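PDB 3MDN: glutamine aminotransferase class-II domain protein from Ruegeria pomeroyi, which probably uses a class-II (Ntn-type) glutamine amidotransferase domain to release ammonia from glutamine, although the acceptor of the ammonia is not established. Local coordinates for residues D[113-124]-D[139-148]. Numbering follows the deposited sequence.
Sequences HNGQVGGFEAFR and RKGSTDSEVL
D144, the first residue of helix 144-154, meets F120 and V117 with different parts of its side chain. Its methylene CB sits over the middle of the F120 ring, 3.6 Å from the centroid and 6° off the normal, a CH-pi contact. Aspartate suits the place because its short carboxylate still reaches a backbone N-H: V117 N donates to D144 OD2 at 3.2 Å, almost straight but from above the carboxylate plane. Since CG lies between the backbone N and the carbonyl carbon of D144 (chi1 51°), the acid can turn to V117 while CB stays on the ring.

A phenyl suits position 120 because its face takes CB while its edge makes apolar contact with V147 CG2, 3.6 Å from F120 CZ; S142 O also lies at that edge. Beside it, V117 CG2 packs on D144 CB, and L148 CD1 lies over one face of the H113 ring, toward the rim.

Farther along, S142 CB rests centrally over the R124 guanidinium, 3.5 Å from CZ. R124 NE pairs with E121 OE2, whose OE1 bonds T137 of the second subunit; R124 NH1 donates to R139 O of that subunit. R139 NH1 bonds E146 OE1 and T143 O, while D128 pairs with its NE; these acids probably offset the charge of the neighbouring arginines. T143, the N-cap, accepts from E146 N through its hydroxyl.

Within this Ntn-type amidotransferase region, the carboxylate thus ties the helix start to strand 116-117, which pairs with strand 185-192, the ring ties it to the following type II turn V117-F120, and the arginines carry the contact into the subunit interface.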
loop_
_atom_site.group_PDB
_atom_site.type_symbol
_atom_site.label_atom_id
_atom_site.label_comp_id
_atom_site.label_asym_id
_atom_site.label_seq_id
_atom_site.Cartn_x
_atom_site.Cartn_y
_atom_site.Cartn_z
ATOM N N HIS D 113 11.369 -14.839 -13.297
ATOM C CA HIS D 113 11.553 -16.258 -13.186
ATOM C C HIS D 113 10.281 -16.846 -12.573
ATOM O O HIS D 113 9.728 -16.312 -11.634
ATOM C CB HIS D 113 12.797 -16.545 -12.314
ATOM C CG HIS D 113 12.792 -17.885 -11.633
ATOM N ND1 HIS D 113 13.015 -19.070 -12.303
ATOM C CD2 HIS D 113 12.631 -18.220 -10.328
ATOM C CE1 HIS D 113 12.966 -20.080 -11.450
ATOM N NE2 HIS D 113 12.737 -19.590 -10.243
ATOM N N ASN D 114 9.834 -17.934 -13.166
ATOM C CA ASN D 114 8.758 -18.770 -12.695
ATOM C C ASN D 114 9.419 -20.122 -12.334
ATOM O O ASN D 114 10.192 -20.687 -13.143
ATOM C CB ASN D 114 7.757 -18.925 -13.868
ATOM C CG ASN D 114 6.401 -19.406 -13.439
ATOM O OD1 ASN D 114 5.483 -19.491 -14.266
ATOM N ND2 ASN D 114 6.245 -19.738 -12.165
ATOM N N GLY D 115 9.149 -20.607 -11.123
ATOM C CA GLY D 115 9.575 -21.939 -10.675
ATOM C C GLY D 115 10.187 -21.871 -9.269
ATOM O O GLY D 115 9.815 -21.025 -8.462
ATOM N N GLN D 116 11.149 -22.737 -8.989
ATOM C CA GLN D 116 11.728 -22.817 -7.666
ATOM C C GLN D 116 13.054 -23.541 -7.694
ATOM O O GLN D 116 13.326 -24.348 -8.584
ATOM C CB GLN D 116 10.784 -23.598 -6.752
ATOM C CG GLN D 116 10.566 -25.060 -7.192
ATOM C CD GLN D 116 9.851 -25.885 -6.122
ATOM O OE1 GLN D 116 10.425 -26.193 -5.063
ATOM N NE2 GLN D 116 8.606 -26.246 -6.388
ATOM N N VAL D 117 13.871 -23.240 -6.702
ATOM C CA VAL D 117 15.036 -24.027 -6.362
ATOM C C VAL D 117 14.615 -24.797 -5.118
ATOM O O VAL D 117 14.268 -24.189 -4.096
ATOM C CB VAL D 117 16.214 -23.075 -6.108
ATOM C CG1 VAL D 117 17.486 -23.833 -5.725
ATOM C CG2 VAL D 117 16.433 -22.210 -7.383
ATOM N N GLY D 118 14.591 -26.126 -5.213
ATOM C CA GLY D 118 14.058 -26.947 -4.130
ATOM C C GLY D 118 14.827 -26.835 -2.814
ATOM O O GLY D 118 16.038 -27.003 -2.799
ATOM N N GLY D 119 14.110 -26.547 -1.727
ATOM C CA GLY D 119 14.664 -26.506 -0.376
ATOM C C GLY D 119 15.485 -25.254 -0.122
ATOM O O GLY D 119 16.228 -25.182 0.853
ATOM N N PHE D 120 15.341 -24.266 -1.003
ATOM C CA PHE D 120 16.190 -23.077 -0.994
ATOM C C PHE D 120 16.393 -22.501 0.408
ATOM O O PHE D 120 17.524 -22.196 0.815
ATOM C CB PHE D 120 15.598 -22.032 -1.930
ATOM C CG PHE D 120 16.401 -20.760 -2.017
ATOM C CD1 PHE D 120 17.591 -20.720 -2.740
ATOM C CD2 PHE D 120 15.936 -19.592 -1.417
ATOM C CE1 PHE D 120 18.298 -19.555 -2.848
ATOM C CE2 PHE D 120 16.652 -18.404 -1.529
ATOM C CZ PHE D 120 17.839 -18.391 -2.223
ATOM N N GLU D 121 15.310 -22.368 1.169
ATOM C CA GLU D 121 15.438 -21.737 2.490
ATOM C C GLU D 121 16.439 -22.446 3.393
ATOM O O GLU D 121 17.053 -21.815 4.232
ATOM C CB GLU D 121 14.092 -21.551 3.183
ATOM C CG GLU D 121 13.433 -20.240 2.803
ATOM C CD GLU D 121 14.135 -19.004 3.413
ATOM O OE1 GLU D 121 14.299 -18.937 4.661
ATOM O OE2 GLU D 121 14.515 -18.093 2.633
ATOM N N ALA D 122 16.652 -23.739 3.172
ATOM C CA ALA D 122 17.619 -24.472 3.986
ATOM C C ALA D 122 19.082 -24.122 3.638
ATOM O O ALA D 122 19.993 -24.476 4.388
ATOM C CB ALA D 122 17.382 -25.971 3.906
ATOM N N PHE D 123 19.314 -23.419 2.533
ATOM C CA PHE D 123 20.694 -23.039 2.203
ATOM C C PHE D 123 20.846 -21.605 1.711
ATOM O O PHE D 123 21.780 -21.293 0.970
ATOM C CB PHE D 123 21.335 -24.039 1.214
ATOM C CG PHE D 123 20.602 -24.178 -0.114
ATOM C CD1 PHE D 123 19.643 -25.166 -0.299
ATOM C CD2 PHE D 123 20.914 -23.349 -1.185
ATOM C CE1 PHE D 123 18.993 -25.303 -1.520
ATOM C CE2 PHE D 123 20.293 -23.483 -2.389
ATOM C CZ PHE D 123 19.323 -24.464 -2.569
ATOM N N ARG D 124 19.922 -20.731 2.111
ATOM C CA ARG D 124 19.919 -19.387 1.545
ATOM C C ARG D 124 21.267 -18.711 1.744
ATOM O O ARG D 124 21.753 -18.029 0.844
ATOM C CB ARG D 124 18.800 -18.497 2.097
ATOM C CG ARG D 124 18.938 -17.049 1.599
ATOM C CD ARG D 124 17.614 -16.332 1.486
ATOM N NE ARG D 124 17.088 -16.035 2.796
ATOM C CZ ARG D 124 17.352 -14.926 3.477
ATOM N NH1 ARG D 124 16.824 -14.786 4.665
ATOM N NH2 ARG D 124 18.138 -13.974 2.975
ATOM N N ARG D 139 21.273 -7.170 -3.928
ATOM C CA ARG D 139 20.514 -8.217 -3.250
ATOM C C ARG D 139 19.635 -7.534 -2.200
ATOM O O ARG D 139 20.128 -7.128 -1.170
ATOM C CB ARG D 139 21.457 -9.281 -2.652
ATOM C CG ARG D 139 20.821 -10.371 -1.740
ATOM C CD ARG D 139 19.667 -11.093 -2.401
ATOM N NE ARG D 139 19.400 -12.379 -1.762
ATOM C CZ ARG D 139 18.341 -13.142 -2.006
ATOM N NH1 ARG D 139 17.394 -12.738 -2.860
ATOM N NH2 ARG D 139 18.210 -14.307 -1.376
ATOM N N LYS D 140 18.341 -7.373 -2.505
ATOM C CA LYS D 140 17.433 -6.564 -1.648
ATOM C C LYS D 140 16.412 -7.393 -0.886
ATOM O O LYS D 140 15.911 -6.962 0.119
ATOM C CB LYS D 140 16.700 -5.499 -2.480
ATOM C CG LYS D 140 17.633 -4.498 -3.168
ATOM C CD LYS D 140 18.490 -3.825 -2.102
ATOM C CE LYS D 140 19.188 -2.597 -2.655
ATOM N NZ LYS D 140 20.134 -2.035 -1.654
ATOM N N GLY D 141 16.089 -8.581 -1.373
ATOM C CA GLY D 141 15.116 -9.423 -0.676
ATOM C C GLY D 141 15.692 -10.793 -0.391
ATOM O O GLY D 141 16.915 -10.960 -0.249
ATOM N N SER D 142 14.818 -11.788 -0.313
ATOM C CA SER D 142 15.269 -13.090 0.094
ATOM C C SER D 142 14.839 -14.208 -0.854
ATOM O O SER D 142 14.929 -15.376 -0.489
ATOM C CB SER D 142 14.841 -13.383 1.537
ATOM O OG SER D 142 13.456 -13.659 1.605
ATOM N N THR D 143 14.406 -13.882 -2.070
ATOM C CA THR D 143 13.996 -14.948 -2.989
ATOM C C THR D 143 15.132 -15.678 -3.726
ATOM O O THR D 143 16.242 -15.138 -3.914
ATOM C CB THR D 143 12.982 -14.468 -4.077
ATOM O OG1 THR D 143 13.643 -13.637 -5.052
ATOM C CG2 THR D 143 11.782 -13.780 -3.450
ATOM N N ASP D 144 14.812 -16.884 -4.189
ATOM C CA ASP D 144 15.699 -17.656 -5.070
ATOM C C ASP D 144 15.795 -17.051 -6.444
ATOM O O ASP D 144 16.844 -17.089 -7.059
ATOM C CB ASP D 144 15.288 -19.114 -5.157
ATOM C CG ASP D 144 13.801 -19.307 -5.500
ATOM O OD1 ASP D 144 13.133 -18.376 -5.999
ATOM O OD2 ASP D 144 13.291 -20.430 -5.281
ATOM N N SER D 145 14.697 -16.480 -6.923
ATOM C CA SER D 145 14.697 -15.806 -8.218
ATOM C C SER D 145 15.743 -14.710 -8.281
ATOM O O SER D 145 16.432 -14.571 -9.283
ATOM C CB SER D 145 13.323 -15.198 -8.492
ATOM O OG SER D 145 12.339 -16.215 -8.485
ATOM N N GLU D 146 15.840 -13.923 -7.213
ATOM C CA GLU D 146 16.746 -12.774 -7.178
ATOM C C GLU D 146 18.190 -13.249 -7.130
ATOM O O GLU D 146 19.041 -12.717 -7.821
ATOM C CB GLU D 146 16.412 -11.838 -6.025
ATOM C CG GLU D 146 17.213 -10.535 -6.064
ATOM C CD GLU D 146 16.939 -9.599 -4.924
ATOM O OE1 GLU D 146 16.685 -10.067 -3.776
ATOM O OE2 GLU D 146 17.039 -8.365 -5.170
ATOM N N VAL D 147 18.449 -14.287 -6.345
ATOM C CA VAL D 147 19.737 -14.972 -6.416
ATOM C C VAL D 147 20.115 -15.435 -7.831
ATOM O O VAL D 147 21.207 -15.128 -8.314
ATOM C CB VAL D 147 19.804 -16.189 -5.467
ATOM C CG1 VAL D 147 21.250 -16.754 -5.434
ATOM C CG2 VAL D 147 19.432 -15.760 -4.085
ATOM N N LEU D 148 19.219 -16.151 -8.502
ATOM C CA LEU D 148 19.521 -16.656 -9.820
ATOM C C LEU D 148 19.991 -15.490 -10.725
ATOM O O LEU D 148 20.951 -15.610 -11.497
ATOM C CB LEU D 148 18.278 -17.325 -10.412
ATOM C CG LEU D 148 18.301 -18.646 -11.204
ATOM C CD1 LEU D 148 17.197 -18.616 -12.237
ATOM C CD2 LEU D 148 19.648 -18.981 -11.866
#